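Local structure of putative methyltransferase (Porphyromonas gingivalis, 3LL7) at residues K96-T101 against P157-F162; G118-R123 against V145-G150; D165-D170 against P200-I205. The protein is a putative methyltransferase that probably transfers a methyl group from S-adenosylmethionine to an acceptor not yet identified. One frame throughout, in Å; residues are numbered along the deposited sequence. Where two conformers were deposited one is given.

Contact 1: residues K96-T101 against P157-F162; sequences KVVDLT and PLIKTF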
ATOM      1  N   LYS A  96       8.329 -22.377   5.266  1.00  8.84           N
ATOM      2  CA  LYS A  96       9.448 -22.030   4.389  1.00  9.08           C
ATOM      3  C   LYS A  96       8.988 -21.005   3.356  1.00  8.27           C
ATOM      4  O   LYS A  96       7.899 -21.140   2.792  1.00  9.03           O
ATOM      5  CB  LYS A  96       9.944 -23.267   3.619  1.00  9.79           C
ATOM      6  CG  LYS A  96      10.571 -24.387   4.454  1.00 11.79           C
ATOM      7  CD  LYS A  96      10.825 -25.640   3.605  1.00 15.39           C
ATOM      8  CE  LYS A  96       9.548 -26.442   3.359  1.00 17.66           C
ATOM      9  NZ  LYS A  96       9.809 -27.849   2.885  1.00 20.64           N
ATOM     10  N   VAL A  97       9.815 -19.989   3.099  1.00  7.89           N
ATOM     11  CA  VAL A  97       9.507 -18.967   2.089  1.00  8.38           C
ATOM     12  C   VAL A  97      10.676 -18.675   1.133  1.00  8.20           C
ATOM     13  O   VAL A  97      11.831 -18.776   1.502  1.00  7.31           O
ATOM     14  CB  VAL A  97       9.024 -17.622   2.740  1.00  8.55           C
ATOM     15  CG1 VAL A  97       7.680 -17.818   3.475  1.00  8.89           C
ATOM     16  CG2 VAL A  97      10.083 -17.070   3.679  1.00 10.07           C
ATOM     17  N   VAL A  98      10.355 -18.325  -0.103  1.00  8.60           N
ATOM     18  CA  VAL A  98      11.339 -17.796  -1.035  1.00  8.88           C
ATOM     19  C   VAL A  98      10.837 -16.415  -1.460  1.00  9.03           C
ATOM     20  O   VAL A  98       9.683 -16.282  -1.841  1.00  8.54           O
ATOM     21  CB  VAL A  98      11.507 -18.709  -2.286  1.00  9.40           C
ATOM     22  CG1 VAL A  98      12.457 -18.084  -3.326  1.00 10.30           C
ATOM     23  CG2 VAL A  98      12.037 -20.078  -1.881  1.00  8.43           C
ATOM     24  N   ASP A  99      11.702 -15.405  -1.377  1.00  8.20           N
ATOM     25  CA  ASP A  99      11.431 -14.077  -1.924  1.00  9.11           C
ATOM     26  C   ASP A  99      12.282 -13.874  -3.183  1.00  8.44           C
ATOM     27  O   ASP A  99      13.506 -13.756  -3.089  1.00  8.68           O
ATOM     28  CB  ASP A  99      11.779 -13.035  -0.860  1.00  8.37           C
ATOM     29  CG  ASP A  99      11.498 -11.611  -1.295  1.00 12.14           C
ATOM     30  OD1 ASP A  99      11.332 -11.317  -2.498  1.00 11.28           O
ATOM     31  OD2 ASP A  99      11.434 -10.761  -0.383  1.00 18.31           O
ATOM     32  N   LEU A 100      11.621 -13.827  -4.339  1.00  8.26           N
ATOM     33  CA  LEU A 100      12.271 -13.847  -5.653  1.00  9.08           C
ATOM     34  C   LEU A 100      12.858 -12.521  -6.076  1.00 10.14           C
ATOM     35  O   LEU A 100      13.721 -12.482  -6.983  1.00 10.16           O
ATOM     36  CB  LEU A 100      11.282 -14.273  -6.734  1.00  8.54           C
ATOM     37  CG  LEU A 100      10.647 -15.664  -6.665  1.00  9.46           C
ATOM     38  CD1 LEU A 100       9.742 -15.828  -7.881  1.00  9.36           C
ATOM     39  CD2 LEU A 100      11.667 -16.811  -6.600  1.00 10.34           C
ATOM     40  N   THR A 101      12.355 -11.435  -5.509  0.50  9.66           N
ATOM     41  CA  THR A 101      12.634 -10.121  -6.059  0.50 10.40           C
ATOM     42  C   THR A 101      13.459  -9.270  -5.103  0.50 10.47           C
ATOM     43  O   THR A 101      13.943  -8.198  -5.475  0.50 11.64           O
ATOM     44  CB  THR A 101      11.329  -9.400  -6.473  0.50 10.32           C
ATOM     45  OG1 THR A 101      10.301  -9.663  -5.503  0.50 10.14           O
ATOM     46  CG2 THR A 101      10.864  -9.900  -7.846  0.50  9.71           C
ATOM     47  N   PRO A 157      16.479 -24.827  -9.929  1.00 10.26           N
ATOM     48  CA  PRO A 157      16.647 -26.112  -9.242  1.00 10.37           C
ATOM     49  C   PRO A 157      16.698 -26.017  -7.707  1.00  9.65           C
ATOM     50  O   PRO A 157      16.058 -26.836  -7.038  1.00 10.22           O
ATOM     51  CB  PRO A 157      17.992 -26.653  -9.804  1.00 10.08           C
ATOM     52  CG  PRO A 157      18.080 -26.045 -11.169  1.00 10.53           C
ATOM     53  CD  PRO A 157      17.526 -24.623 -10.951  1.00 10.57           C
ATOM     54  N   LEU A 158      17.424 -25.043  -7.163  1.00  9.30           N
ATOM     55  CA  LEU A 158      17.484 -24.856  -5.702  1.00 10.11           C
ATOM     56  C   LEU A 158      16.105 -24.519  -5.117  1.00 10.09           C
ATOM     57  O   LEU A 158      15.699 -25.061  -4.079  1.00 10.09           O
ATOM     58  CB  LEU A 158      18.482 -23.765  -5.320  1.00 10.54           C
ATOM     59  CG  LEU A 158      18.634 -23.395  -3.838  1.00 12.68           C
ATOM     60  CD1 LEU A 158      19.614 -24.328  -3.104  1.00 13.16           C
ATOM     61  CD2 LEU A 158      19.115 -21.984  -3.730  1.00 14.04           C
ATOM     62  N   ILE A 159      15.395 -23.620  -5.779  1.00  9.96           N
ATOM     63  CA  ILE A 159      14.025 -23.277  -5.331  1.00 10.04           C
ATOM     64  C   ILE A 159      13.089 -24.513  -5.337  1.00 11.03           C
ATOM     65  O   ILE A 159      12.366 -24.760  -4.370  1.00 11.45           O
ATOM     66  CB  ILE A 159      13.421 -22.146  -6.167  1.00  9.89           C
ATOM     67  CG1 ILE A 159      14.237 -20.858  -6.016  1.00  9.80           C
ATOM     68  CG2 ILE A 159      11.959 -21.892  -5.742  1.00  8.74           C
ATOM     69  CD1 ILE A 159      13.976 -19.837  -7.109  1.00  8.95           C
ATOM     70  N   LYS A 160      13.119 -25.284  -6.421  1.00 11.38           N
ATOM     71  CA  LYS A 160      12.269 -26.484  -6.552  1.00 12.67           C
ATOM     72  C   LYS A 160      12.587 -27.551  -5.512  1.00 12.78           C
ATOM     73  O   LYS A 160      11.674 -28.156  -4.956  1.00 12.95           O
ATOM     74  CB  LYS A 160      12.324 -27.068  -7.965  1.00 12.34           C
ATOM     75  CG  LYS A 160      11.787 -26.106  -9.001  1.00 13.21           C
ATOM     76  CD  LYS A 160      11.949 -26.638 -10.409  1.00 14.07           C
ATOM     77  CE  LYS A 160      11.580 -25.551 -11.400  1.00 13.66           C
ATOM     78  NZ  LYS A 160      11.583 -26.063 -12.789  1.00 13.63           N
ATOM     79  N   THR A 161      13.876 -27.757  -5.251  1.00 13.54           N
ATOM     80  CA  THR A 161      14.327 -28.675  -4.209  1.00 14.35           C
ATOM     81  C   THR A 161      13.888 -28.232  -2.814  1.00 14.41           C
ATOM     82  O   THR A 161      13.428 -29.057  -2.011  1.00 14.35           O
ATOM     83  CB  THR A 161      15.862 -28.866  -4.267  1.00 14.83           C
ATOM     84  OG1 THR A 161      16.201 -29.385  -5.559  1.00 15.18           O
ATOM     85  CG2 THR A 161      16.344 -29.830  -3.178  1.00 14.70           C
ATOM     86  N   PHE A 162      13.998 -26.926  -2.551  1.00 14.01           N
ATOM     87  CA  PHE A 162      13.566 -26.343  -1.286  1.00 13.83           C
ATOM     88  C   PHE A 162      12.089 -26.616  -1.034  1.00 13.97           C
ATOM     89  O   PHE A 162      11.692 -26.887   0.100  1.00 14.44           O
ATOM     90  CB  PHE A 162      13.825 -24.828  -1.286  1.00 13.20           C
ATOM     91  CG  PHE A 162      13.662 -24.166   0.059  1.00 12.64           C
ATOM     92  CD1 PHE A 162      14.254 -24.702   1.203  1.00 14.15           C
ATOM     93  CD2 PHE A 162      12.947 -22.973   0.170  1.00 10.85           C
ATOM     94  CE1 PHE A 162      14.119 -24.070   2.445  1.00 14.33           C
ATOM     95  CE2 PHE A 162      12.814 -22.329   1.403  1.00 11.07           C
ATOM     96  CZ  PHE A 162      13.390 -22.879   2.544  1.00 13.48           C
TER
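The ammonium group of K96 sits beyond the last turn of helix 156-162, where F162 O receives it in a weak hydrogen bond (NZ to O 3.5 Å) and H163 O in a second weak one. Carbonyls at and just past a helix C terminus lie at the negative end of the helix dipole, which would probably favour a lysine. To get there the K96 chain turns at chi3 (-78°), which swings CE out of line with the carbons before it. Of those carbons, CD lies over one face of the F162 ring, offset toward the rim and 4.1 Å from the centroid, a CH-pi contact, while CB meets CZ at 3.6 Å. A lysine suits the position because its methylenes pack on the ring while its charge reaches the helix end.

At its edge, near the ring plane, F162 meets the strand: CE2 lies 3.7 Å from V97 O, and CD2 lies 3.7 Å from V98 CG2. A chi1 of -169° sets CG anti to the backbone N, and the CB bond already points toward the strand. The helix runs nearly antiparallel to strand 96-99, at 160° with 10.0 Å between axes, as expected of a helix layered on a parallel sheet. In this Rossmann-like fold, helix 156-162 covers the central strand, and V98 is the branched residue facing it. Further along, L100 CD2 touches I159 CD1 at 3.8 Å, two aliphatic tips packed together beyond V98. V97 and D99 point to the other face, toward helix 106-112. D99 OD1 accepts T101 N in an Asx turn and also bonds G102 N, shaping the start of a glycine-rich loop that resembles motif I, the cofactor-binding loop of class I methyltransferases.

Contact 2: residues G118-R123 against V145-G150; sequences GIYIER and VNILTG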
ATOM      1  N   GLY A 118      13.992 -19.259   5.113  1.00 11.27           N
ATOM      2  CA  GLY A 118      13.760 -18.449   3.924  1.00 10.25           C
ATOM      3  C   GLY A 118      14.948 -18.333   2.994  1.00 10.37           C
ATOM      4  O   GLY A 118      16.112 -18.423   3.420  1.00 10.48           O
ATOM      5  N   ILE A 119      14.650 -18.173   1.715  1.00  9.36           N
ATOM      6  CA  ILE A 119      15.654 -17.817   0.713  1.00  8.71           C
ATOM      7  C   ILE A 119      15.273 -16.460   0.140  1.00  8.53           C
ATOM      8  O   ILE A 119      14.147 -16.254  -0.304  1.00  7.47           O
ATOM      9  CB  ILE A 119      15.724 -18.881  -0.439  1.00  8.64           C
ATOM     10  CG1 ILE A 119      16.070 -20.265   0.129  1.00  9.31           C
ATOM     11  CG2 ILE A 119      16.720 -18.438  -1.529  1.00  8.35           C
ATOM     12  CD1 ILE A 119      16.126 -21.417  -0.920  1.00  9.89           C
ATOM     13  N   TYR A 120      16.226 -15.535   0.165  1.00  7.92           N
ATOM     14  CA  TYR A 120      16.048 -14.201  -0.356  1.00  7.34           C
ATOM     15  C   TYR A 120      16.920 -14.179  -1.596  1.00  7.30           C
ATOM     16  O   TYR A 120      18.062 -14.664  -1.554  1.00  8.54           O
ATOM     17  CB  TYR A 120      16.566 -13.213   0.696  1.00  6.68           C
ATOM     18  CG  TYR A 120      16.996 -11.845   0.194  1.00  7.51           C
ATOM     19  CD1 TYR A 120      16.247 -10.721   0.496  1.00 10.72           C
ATOM     20  CD2 TYR A 120      18.191 -11.671  -0.518  1.00  9.84           C
ATOM     21  CE1 TYR A 120      16.644  -9.435   0.069  1.00 10.07           C
ATOM     22  CE2 TYR A 120      18.599 -10.394  -0.950  1.00 10.19           C
ATOM     23  CZ  TYR A 120      17.798  -9.279  -0.645  1.00 10.04           C
ATOM     24  OH  TYR A 120      18.181  -8.012  -1.039  1.00  7.60           O
ATOM     25  N   ILE A 121      16.397 -13.647  -2.689  1.00  6.87           N
ATOM     26  CA  ILE A 121      17.124 -13.570  -3.960  1.00  6.32           C
ATOM     27  C   ILE A 121      17.010 -12.157  -4.504  1.00  6.55           C
ATOM     28  O   ILE A 121      15.902 -11.610  -4.597  1.00  8.13           O
ATOM     29  CB  ILE A 121      16.549 -14.581  -5.025  1.00  6.87           C
ATOM     30  CG1 ILE A 121      16.555 -16.009  -4.455  1.00  6.88           C
ATOM     31  CG2 ILE A 121      17.365 -14.476  -6.324  1.00  5.86           C
ATOM     32  CD1 ILE A 121      16.000 -17.127  -5.377  1.00  5.67           C
ATOM     33  N   GLU A 122      18.135 -11.539  -4.846  1.00  6.70           N
ATOM     34  CA  GLU A 122      18.132 -10.171  -5.357  1.00  7.57           C
ATOM     35  C   GLU A 122      19.113 -10.031  -6.507  1.00  8.98           C
ATOM     36  O   GLU A 122      20.295 -10.378  -6.364  1.00  8.14           O
ATOM     37  CB  GLU A 122      18.499  -9.200  -4.223  1.00  7.94           C
ATOM     38  CG  GLU A 122      18.988  -7.816  -4.655  1.00  8.59           C
ATOM     39  CD  GLU A 122      17.920  -7.018  -5.426  1.00 13.31           C
ATOM     40  OE1 GLU A 122      16.720  -7.040  -5.060  1.00 13.80           O
ATOM     41  OE2 GLU A 122      18.277  -6.385  -6.434  1.00 12.54           O
ATOM     42  N   ARG A 123      18.608  -9.551  -7.648  1.00  9.99           N
ATOM     43  CA  ARG A 123      19.398  -9.387  -8.882  1.00 11.09           C
ATOM     44  C   ARG A 123      20.614  -8.507  -8.731  1.00 10.86           C
ATOM     45  O   ARG A 123      21.661  -8.806  -9.305  1.00 10.63           O
ATOM     46  CB  ARG A 123      18.535  -8.811 -10.016  1.00 12.39           C
ATOM     47  CG  ARG A 123      17.416  -9.712 -10.480  1.00 17.97           C
ATOM     48  CD  ARG A 123      16.674  -9.119 -11.703  1.00 23.36           C
ATOM     49  NE  ARG A 123      17.347  -9.455 -12.962  1.00 28.61           N
ATOM     50  CZ  ARG A 123      18.066  -8.602 -13.693  1.00 30.14           C
ATOM     51  NH1 ARG A 123      18.206  -7.336 -13.309  1.00 31.05           N
ATOM     52  NH2 ARG A 123      18.641  -9.019 -14.818  1.00 30.10           N
ATOM     53  N   VAL A 145      18.250 -18.376   7.194  1.00 18.07           N
ATOM     54  CA  VAL A 145      18.120 -17.720   5.878  1.00 16.98           C
ATOM     55  C   VAL A 145      19.297 -17.934   4.911  1.00 15.48           C
ATOM     56  O   VAL A 145      20.413 -18.181   5.325  1.00 15.08           O
ATOM     57  CB  VAL A 145      17.807 -16.193   5.982  1.00 17.14           C
ATOM     58  CG1 VAL A 145      16.472 -15.963   6.682  1.00 18.51           C
ATOM     59  CG2 VAL A 145      18.932 -15.440   6.680  1.00 18.47           C
ATOM     60  N   ASN A 146      19.016 -17.850   3.618  1.00 14.28           N
ATOM     61  CA  ASN A 146      20.034 -17.936   2.581  1.00 13.07           C
ATOM     62  C   ASN A 146      19.830 -16.690   1.722  1.00 12.55           C
ATOM     63  O   ASN A 146      18.737 -16.459   1.189  1.00 12.18           O
ATOM     64  CB  ASN A 146      19.838 -19.223   1.774  1.00 13.36           C
ATOM     65  CG  ASN A 146      20.985 -19.512   0.804  1.00 13.87           C
ATOM     66  OD1 ASN A 146      21.943 -18.758   0.704  1.00 12.85           O
ATOM     67  ND2 ASN A 146      20.870 -20.629   0.076  1.00 16.99           N
ATOM     68  N   ILE A 147      20.868 -15.870   1.619  1.00 10.50           N
ATOM     69  CA  ILE A 147      20.751 -14.581   0.965  1.00  9.79           C
ATOM     70  C   ILE A 147      21.568 -14.647  -0.344  1.00  8.62           C
ATOM     71  O   ILE A 147      22.797 -14.684  -0.327  1.00  6.77           O
ATOM     72  CB  ILE A 147      21.234 -13.487   1.924  1.00 10.44           C
ATOM     73  CG1 ILE A 147      20.374 -13.503   3.210  1.00 13.57           C
ATOM     74  CG2 ILE A 147      21.178 -12.122   1.266  1.00  9.47           C
ATOM     75  CD1 ILE A 147      21.084 -12.935   4.438  1.00 18.07           C
ATOM     76  N   LEU A 148      20.869 -14.704  -1.474  1.00  7.12           N
ATOM     77  CA  LEU A 148      21.512 -14.979  -2.753  1.00  5.70           C
ATOM     78  C   LEU A 148      21.517 -13.794  -3.707  1.00  5.55           C
ATOM     79  O   LEU A 148      20.554 -13.047  -3.790  1.00  4.74           O
ATOM     80  CB  LEU A 148      20.813 -16.160  -3.445  1.00  5.89           C
ATOM     81  CG  LEU A 148      20.797 -17.536  -2.787  1.00  6.92           C
ATOM     82  CD1 LEU A 148      19.851 -18.427  -3.569  1.00  6.72           C
ATOM     83  CD2 LEU A 148      22.217 -18.165  -2.669  1.00 10.66           C
ATOM     84  N   THR A 149      22.613 -13.641  -4.447  1.00  4.65           N
ATOM     85  CA  THR A 149      22.706 -12.611  -5.466  1.00  5.18           C
ATOM     86  C   THR A 149      22.405 -13.220  -6.827  1.00  6.36           C
ATOM     87  O   THR A 149      22.921 -14.293  -7.154  1.00  6.42           O
ATOM     88  CB  THR A 149      24.116 -12.008  -5.502  1.00  5.66           C
ATOM     89  OG1 THR A 149      24.386 -11.386  -4.239  1.00  6.13           O
ATOM     90  CG2 THR A 149      24.287 -10.970  -6.672  1.00  3.54           C
ATOM     91  N   GLY A 150      21.594 -12.515  -7.620  1.00  7.09           N
ATOM     92  CA  GLY A 150      21.393 -12.870  -9.032  1.00  7.41           C
ATOM     93  C   GLY A 150      19.932 -12.961  -9.413  1.00  8.36           C
ATOM     94  O   GLY A 150      19.061 -12.672  -8.611  1.00  7.55           O
TER
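Y120 rises from its strand beside I147, its partner in register. Its CB passes 3.9 Å from N146 O, the carbonyl that accepts Y120 N. CG is anti to the backbone N (chi1 156°); the ring stands up from the sheet, and its CD2 meets I147 CG2 at 3.5 Å, while CE2 lies slightly farther from the same methyl. The two side chains meet at a slant. At the tip, OH is hydrogen-bonded to G103 O, so the ring packs against A131 and I135 of helix 125-138 while the hydroxyl reaches the glycine-rich loop. Tyrosine suits both tasks.

The strands are parallel, the axes of the two short segments coming within 4.8 Å, and belong to the beta-alpha-beta unit of strand 117-122, helix 125-138 and strand 144-149 in the Rossmann-like fold. Five backbone bonds join them, the shortest at 2.8 Å from L148 N to Y120 O and from G150 N to E122 O. The last of these comes to its acceptor from above the carbonyl plane, where the strand gives way to a turn.

On the opposite face, L148 reaches across with CD1, touching I119 CG2 at 3.7 Å and, more loosely, I121 CG1. The branched isoleucines suit extended backbone, and the apolar side chains on this face, I119, I121 and L148, pack against helix 156-162 through L158 and I159. I121 CG2 also rests 3.4 Å from G150 O. G150 has a positive phi (130°), and a beta carbon would jam against T149 O, so glycine is the residue that fits. E122 directs its end away from the partner strand, with OE2 bonded to N124 N. Its place at the end of the second strand is consistent with that of the acid that commonly holds the cofactor ribose in class I methyltransferases.

Contact 3: residues D165-D170 against P200-I205; sequences DYIYVD and PFCSSI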
ATOM      1  N   ASP A 165       6.768 -23.331   1.240  1.00 15.16           N
ATOM      2  CA  ASP A 165       5.327 -23.204   1.460  1.00 15.59           C
ATOM      3  C   ASP A 165       4.842 -22.003   0.661  1.00 15.51           C
ATOM      4  O   ASP A 165       3.772 -22.045   0.062  1.00 15.25           O
ATOM      5  CB  ASP A 165       5.037 -23.046   2.950  1.00 15.13           C
ATOM      6  CG  ASP A 165       5.411 -24.288   3.744  1.00 16.37           C
ATOM      7  OD1 ASP A 165       4.653 -25.269   3.663  1.00 18.19           O
ATOM      8  OD2 ASP A 165       6.446 -24.287   4.454  1.00 13.55           O
ATOM      9  N   TYR A 166       5.658 -20.951   0.622  1.00 15.48           N
ATOM     10  CA  TYR A 166       5.308 -19.734  -0.120  1.00 15.81           C
ATOM     11  C   TYR A 166       6.422 -19.151  -0.971  1.00 15.72           C
ATOM     12  O   TYR A 166       7.594 -19.139  -0.576  1.00 15.40           O
ATOM     13  CB  TYR A 166       4.799 -18.651   0.821  1.00 16.02           C
ATOM     14  CG  TYR A 166       3.852 -19.128   1.876  1.00 15.69           C
ATOM     15  CD1 TYR A 166       2.473 -19.130   1.654  1.00 16.95           C
ATOM     16  CD2 TYR A 166       4.329 -19.570   3.114  1.00 15.80           C
ATOM     17  CE1 TYR A 166       1.584 -19.579   2.643  1.00 16.00           C
ATOM     18  CE2 TYR A 166       3.453 -20.000   4.107  1.00 15.08           C
ATOM     19  CZ  TYR A 166       2.088 -20.003   3.862  1.00 16.55           C
ATOM     20  OH  TYR A 166       1.239 -20.418   4.859  1.00 15.49           O
ATOM     21  N   ILE A 167       6.044 -18.700  -2.160  1.00 15.05           N
ATOM     22  CA  ILE A 167       6.933 -17.953  -3.030  1.00 14.70           C
ATOM     23  C   ILE A 167       6.360 -16.542  -3.176  1.00 14.47           C
ATOM     24  O   ILE A 167       5.217 -16.361  -3.632  1.00 15.34           O
ATOM     25  CB  ILE A 167       7.123 -18.635  -4.415  1.00 14.50           C
ATOM     26  CG1 ILE A 167       7.881 -19.962  -4.247  1.00 13.69           C
ATOM     27  CG2 ILE A 167       7.889 -17.734  -5.361  1.00 13.24           C
ATOM     28  CD1 ILE A 167       7.933 -20.821  -5.483  1.00 12.27           C
ATOM     29  N   TYR A 168       7.161 -15.560  -2.778  1.00 13.80           N
ATOM     30  CA  TYR A 168       6.762 -14.154  -2.813  1.00 13.56           C
ATOM     31  C   TYR A 168       7.483 -13.419  -3.954  1.00 13.36           C
ATOM     32  O   TYR A 168       8.684 -13.631  -4.182  1.00 13.50           O
ATOM     33  CB  TYR A 168       7.053 -13.509  -1.455  1.00 13.53           C
ATOM     34  CG  TYR A 168       6.756 -12.042  -1.418  1.00 14.23           C
ATOM     35  CD1 TYR A 168       5.438 -11.574  -1.384  1.00 15.59           C
ATOM     36  CD2 TYR A 168       7.795 -11.108  -1.459  1.00 17.20           C
ATOM     37  CE1 TYR A 168       5.176 -10.179  -1.355  1.00 17.21           C
ATOM     38  CE2 TYR A 168       7.546  -9.753  -1.455  1.00 16.53           C
ATOM     39  CZ  TYR A 168       6.239  -9.297  -1.412  1.00 16.06           C
ATOM     40  OH  TYR A 168       6.010  -7.944  -1.391  1.00 16.79           O
ATOM     41  N   VAL A 169       6.742 -12.589  -4.686  1.00 12.78           N
ATOM     42  CA  VAL A 169       7.302 -11.822  -5.781  1.00 12.56           C
ATOM     43  C   VAL A 169       6.721 -10.401  -5.803  1.00 13.04           C
ATOM     44  O   VAL A 169       5.521 -10.200  -5.631  1.00 12.76           O
ATOM     45  CB  VAL A 169       7.132 -12.587  -7.143  1.00 13.59           C
ATOM     46  CG1 VAL A 169       5.645 -12.858  -7.466  1.00 12.74           C
ATOM     47  CG2 VAL A 169       7.898 -11.911  -8.306  1.00 14.80           C
ATOM     48  N   ASP A 170       7.588  -9.428  -6.024  1.00 12.94           N
ATOM     49  CA  ASP A 170       7.184  -8.018  -6.134  1.00 14.16           C
ATOM     50  C   ASP A 170       7.793  -7.489  -7.432  1.00 13.60           C
ATOM     51  O   ASP A 170       8.909  -6.970  -7.429  1.00 12.74           O
ATOM     52  CB  ASP A 170       7.681  -7.259  -4.878  1.00 14.35           C
ATOM     53  CG  ASP A 170       7.472  -5.748  -4.950  1.00 16.94           C
ATOM     54  OD1 ASP A 170       6.731  -5.268  -5.833  1.00 17.67           O
ATOM     55  OD2 ASP A 170       8.086  -5.030  -4.114  1.00 19.91           O
ATOM     56  N   PRO A 200       3.691 -25.718  -9.013  1.00 16.69           N
ATOM     57  CA  PRO A 200       3.866 -27.105  -8.593  1.00 16.52           C
ATOM     58  C   PRO A 200       4.874 -27.344  -7.461  1.00 17.08           C
ATOM     59  O   PRO A 200       4.969 -28.477  -6.972  1.00 17.34           O
ATOM     60  CB  PRO A 200       4.369 -27.793  -9.872  1.00 17.02           C
ATOM     61  CG  PRO A 200       3.866 -26.933 -10.975  1.00 16.92           C
ATOM     62  CD  PRO A 200       3.998 -25.562 -10.453  1.00 16.25           C
ATOM     63  N   PHE A 201       5.625 -26.317  -7.062  1.00 16.55           N
ATOM     64  CA  PHE A 201       6.700 -26.484  -6.076  1.00 16.73           C
ATOM     65  C   PHE A 201       6.562 -25.601  -4.852  1.00 17.19           C
ATOM     66  O   PHE A 201       7.530 -25.403  -4.111  1.00 17.96           O
ATOM     67  CB  PHE A 201       8.062 -26.245  -6.730  1.00 16.67           C
ATOM     68  CG  PHE A 201       8.412 -27.274  -7.747  1.00 14.89           C
ATOM     69  CD1 PHE A 201       8.949 -28.501  -7.352  1.00 14.47           C
ATOM     70  CD2 PHE A 201       8.199 -27.035  -9.102  1.00 14.27           C
ATOM     71  CE1 PHE A 201       9.272 -29.474  -8.286  1.00 14.49           C
ATOM     72  CE2 PHE A 201       8.532 -28.018 -10.060  1.00 12.63           C
ATOM     73  CZ  PHE A 201       9.066 -29.232  -9.642  1.00 15.33           C
ATOM     74  N   CYS A 202       5.364 -25.059  -4.658  1.00 16.95           N
ATOM     75  CA  CYS A 202       5.029 -24.318  -3.454  1.00 17.14           C
ATOM     76  C   CYS A 202       3.556 -24.535  -3.128  1.00 17.01           C
ATOM     77  O   CYS A 202       2.802 -25.084  -3.955  1.00 18.02           O
ATOM     78  CB  CYS A 202       5.347 -22.822  -3.628  1.00 16.89           C
ATOM     79  SG  CYS A 202       4.357 -21.990  -4.891  1.00 17.36           S
ATOM     80  N   SER A 203       3.147 -24.151  -1.920  1.00 16.33           N
ATOM     81  CA  SER A 203       1.729 -24.166  -1.572  1.00 16.22           C
ATOM     82  C   SER A 203       1.012 -22.995  -2.238  1.00 15.63           C
ATOM     83  O   SER A 203       0.009 -23.202  -2.923  1.00 15.40           O
ATOM     84  CB  SER A 203       1.515 -24.152  -0.053  1.00 16.64           C
ATOM     85  OG  SER A 203       1.925 -25.383   0.530  1.00 18.44           O
ATOM     86  N   SER A 204       1.541 -21.780  -2.051  1.00 14.43           N
ATOM     87  CA  SER A 204       1.021 -20.595  -2.726  1.00 14.14           C
ATOM     88  C   SER A 204       2.112 -19.668  -3.243  1.00 13.90           C
ATOM     89  O   SER A 204       3.218 -19.645  -2.701  1.00 13.87           O
ATOM     90  CB  SER A 204       0.146 -19.781  -1.771  1.00 14.18           C
ATOM     91  OG  SER A 204      -1.084 -20.443  -1.533  1.00 16.18           O
ATOM     92  N   ILE A 205       1.788 -18.916  -4.290  1.00 13.32           N
ATOM     93  CA  ILE A 205       2.570 -17.745  -4.674  1.00 13.09           C
ATOM     94  C   ILE A 205       1.806 -16.501  -4.226  1.00 12.72           C
ATOM     95  O   ILE A 205       0.591 -16.403  -4.471  1.00 12.63           O
ATOM     96  CB  ILE A 205       2.774 -17.636  -6.189  1.00 12.98           C
ATOM     97  CG1 ILE A 205       3.694 -18.771  -6.701  1.00 13.64           C
ATOM     98  CG2 ILE A 205       3.385 -16.278  -6.556  1.00 14.62           C
ATOM     99  CD1 ILE A 205       3.696 -18.888  -8.207  1.00 15.82           C
TER
HETATM  100  O   HOH W   1       1.925 -24.909   3.193  1.00 24.50           O
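Y166 and I167 pair in parallel with S204 and I205, just where strand 204-209 begins. D165 O takes two donors, S204 N at 3.1 Å and, weakly, S203 N at a bent 129°, so that one carbonyl gathers the turn entering the strand. I167 N then gives a bond to S204 O (3.0 Å), continuing the parallel pattern.

I167 reaches back with CD1 against C202, 3.8 Å from its CB. The small cysteine, with SG between the backbone N and the carbonyl carbon (chi1 65°), also lays its sulphur beside that methyl. I205 CG1 lies 4.1 Å from I167 CB, and I205 CG2 meets V169 CG1; this branched, apolar face is covered by helix 191-198. That helix lies in the crossover connection between the two parallel strands of the Rossmann-like fold, after the short strand 187-188. D170 stands at the position of motif IV in class I methyltransferases, to which it may correspond, and forms a salt bridge with K208.

The other face is more polar. Y166 brings CD1 to 4.2 Å from S204 CB, while its OH bonds R92 N, and S204 OG bonds R243. Beyond the strands, a water donates to D165 OD1 (2.8 Å) and is hydrogen-bonded to S203 OG, bridging these two oxygens, which are 4.2 Å apart; D165 OD2 turns instead to K96 N.

Overall arrangement
All three contacts belong to one sheet, whose parallel part runs 144-149, 117-122, 96-99, 166-173, 204-209, the 3-2-1-4-5 order of class I methyltransferases. Contact 2 is nested within the chain loop closed by contact 1, and contact 3 follows both. Contact 1 stands in the middle, its centre about 9 Å from that of contact 2 and about 8 Å from that of contact 3, which are themselves about 15 Å apart and do not touch. V97 O to I119 N and V98 O to Y168 N join the central strand to its two neighbours. T101, E122 and D170 lie at the same end of the strands, where a cofactor would probably bind.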